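Local coordinates for (2Z,6E)-hedycaryol synthase (Kitasatospora setae, PDB 4MC3), which catalyses the magnesium-dependent 1,11-cyclization of (2E,6E)-farnesyl diphosphate, with water, to (2Z,6E)-hedycaryol and diphosphate, at residues 61-66 with 189-194. Residues are numbered along the deposited sequence; the frame is centred on the assembly and turned at random.
Sequences PRADLD and ELRLPI
A63 and R191 bring the two backbones closest, their CA atoms 5.3 Å apart, where the turn leading into helix 65-84 passes the loop after helix 181-188 in this all-helical class I terpene synthase domain. A chi1 of 64° and a bend at chi2 lay the aliphatic part of R191 along the turn: R191 CG packs 3.7 Å from A63 CA, and R191 CB lies 3.4 Å from D64 OD1. Farther out, the R191 guanidinium is sandwiched, with R62 CB over one face toward the rim and L192 CD2 over the centre of the other. Two waters bridge the segments. One lies in the guanidinium plane, 2.9 Å from R191 NH1, and reaches R62 O weakly; the other donates to both D64 OD1 and R191 O. D64, the N-cap of helix 65-84, also uses OD1 in a hydrogen bond with T67. R191 NE forms a salt bridge to D188, R62 NE one to E16, and both arginines share D294 of helix 286-309, whose charge probably lets them lie close. Replacing R191 by alanine is likely to open a gap beside A63 and R62 and cost D188 and D294 this partner. Away from the active site, an arginine thus joins two segments through its aliphatic part while carboxylates elsewhere meet its charge.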
loop_
_atom_site.group_PDB
_atom_site.type_symbol
_atom_site.label_atom_id
_atom_site.label_comp_id
_atom_site.label_asym_id
_atom_site.label_seq_id
_atom_site.Cartn_x
_atom_site.Cartn_y
_atom_site.Cartn_z
ATOM N N PRO A 61 -0.608 11.634 5.888
ATOM C CA PRO A 61 -1.150 12.772 6.662
ATOM C C PRO A 61 -0.217 13.917 6.906
ATOM O O PRO A 61 -0.681 15.037 7.117
ATOM C CB PRO A 61 -1.596 12.121 7.985
ATOM C CG PRO A 61 -0.702 10.884 8.089
ATOM C CD PRO A 61 -0.649 10.388 6.645
ATOM N N ARG A 62 1.100 13.661 6.876
ATOM C CA ARG A 62 2.109 14.656 7.162
ATOM C C ARG A 62 2.723 15.304 5.915
ATOM O O ARG A 62 3.646 16.118 6.026
ATOM C CB ARG A 62 3.221 14.032 8.010
ATOM C CG ARG A 62 2.602 13.536 9.335
ATOM C CD ARG A 62 3.636 12.799 10.175
ATOM N NE ARG A 62 3.035 12.322 11.427
ATOM C CZ ARG A 62 3.729 11.981 12.525
ATOM N NH1 ARG A 62 5.043 12.061 12.505
ATOM N NH2 ARG A 62 3.110 11.602 13.639
ATOM N N ALA A 63 2.289 14.866 4.741
ATOM C CA ALA A 63 2.894 15.387 3.542
ATOM C C ALA A 63 2.557 16.843 3.261
ATOM O O ALA A 63 1.464 17.313 3.578
ATOM C CB ALA A 63 2.399 14.555 2.383
ATOM N N ASP A 64 3.471 17.530 2.609
ATOM C CA ASP A 64 3.180 18.798 1.980
ATOM C C ASP A 64 2.225 18.604 0.784
ATOM O O ASP A 64 1.992 17.485 0.322
ATOM C CB ASP A 64 4.518 19.380 1.520
ATOM C CG ASP A 64 5.203 18.486 0.507
ATOM O OD1 ASP A 64 5.819 17.464 0.884
ATOM O OD2 ASP A 64 5.110 18.815 -0.681
ATOM N N LEU A 65 1.645 19.682 0.280
ATOM C CA LEU A 65 0.698 19.641 -0.797
ATOM C C LEU A 65 1.254 18.942 -2.053
ATOM O O LEU A 65 0.538 18.128 -2.661
ATOM C CB LEU A 65 0.292 21.062 -1.182
ATOM C CG LEU A 65 -0.629 21.185 -2.375
ATOM C CD1 LEU A 65 -1.954 20.461 -2.263
ATOM C CD2 LEU A 65 -0.862 22.688 -2.647
ATOM N N ASP A 66 2.499 19.266 -2.436
ATOM C CA ASP A 66 3.166 18.717 -3.679
ATOM C C ASP A 66 3.273 17.193 -3.559
ATOM O O ASP A 66 2.826 16.462 -4.449
ATOM C CB ASP A 66 4.531 19.331 -3.998
ATOM C CG ASP A 66 4.434 20.802 -4.429
ATOM O OD1 ASP A 66 3.348 21.263 -4.883
ATOM O OD2 ASP A 66 5.470 21.487 -4.340
ATOM N N GLU A 189 8.591 9.188 1.466
ATOM C CA GLU A 189 9.941 9.719 1.579
ATOM C C GLU A 189 10.049 11.090 0.872
ATOM O O GLU A 189 10.920 11.875 1.220
ATOM C CB GLU A 189 10.965 8.762 1.041
ATOM C CG GLU A 189 11.047 7.464 1.778
ATOM C CD GLU A 189 12.284 6.638 1.422
ATOM O OE1 GLU A 189 13.404 7.225 1.358
ATOM O OE2 GLU A 189 12.145 5.402 1.204
ATOM N N LEU A 190 9.179 11.375 -0.089
ATOM C CA LEU A 190 9.227 12.621 -0.818
ATOM C C LEU A 190 8.978 13.822 0.113
ATOM O O LEU A 190 9.432 14.932 -0.198
ATOM C CB LEU A 190 8.243 12.619 -1.950
ATOM C CG LEU A 190 8.710 11.974 -3.257
ATOM C CD1 LEU A 190 9.107 10.551 -3.191
ATOM C CD2 LEU A 190 7.668 12.055 -4.338
ATOM N N ARG A 191 8.281 13.618 1.237
ATOM C CA ARG A 191 7.985 14.736 2.140
ATOM C C ARG A 191 8.953 14.872 3.302
ATOM O O ARG A 191 8.886 15.856 4.064
ATOM C CB ARG A 191 6.553 14.699 2.648
ATOM C CG ARG A 191 6.147 13.541 3.512
ATOM C CD ARG A 191 6.328 13.755 4.993
ATOM N NE ARG A 191 6.124 12.509 5.702
ATOM C CZ ARG A 191 6.319 12.326 6.992
ATOM N NH1 ARG A 191 6.702 13.356 7.760
ATOM N NH2 ARG A 191 6.195 11.129 7.515
ATOM N N LEU A 192 9.865 13.925 3.452
ATOM C CA LEU A 192 10.847 13.948 4.522
ATOM C C LEU A 192 11.945 15.004 4.129
ATOM O O LEU A 192 12.073 15.352 2.980
ATOM C CB LEU A 192 11.478 12.568 4.678
ATOM C CG LEU A 192 10.526 11.413 5.050
ATOM C CD1 LEU A 192 11.285 10.103 5.067
ATOM C CD2 LEU A 192 9.838 11.662 6.372
ATOM N N PRO A 193 12.688 15.478 5.125
ATOM C CA PRO A 193 13.826 16.381 4.897
ATOM C C PRO A 193 14.900 15.744 4.038
ATOM O O PRO A 193 15.553 16.441 3.289
ATOM C CB PRO A 193 14.347 16.650 6.318
ATOM C CG PRO A 193 13.142 16.452 7.182
ATOM C CD PRO A 193 12.421 15.275 6.552
ATOM N N ILE A 194 15.006 14.421 4.073
ATOM C CA ILE A 194 15.886 13.736 3.169
ATOM C C ILE A 194 15.319 12.345 2.967
ATOM O O ILE A 194 14.533 11.845 3.805
ATOM C CB ILE A 194 17.316 13.633 3.703
ATOM C CG1 ILE A 194 17.308 12.872 5.031
ATOM C CG2 ILE A 194 17.955 15.042 3.693
ATOM C CD1 ILE A 194 18.702 12.693 5.550
HETATM O O HOH W 1 6.681 16.260 7.383
HETATM O O HOH W 2 7.641 18.261 3.047
#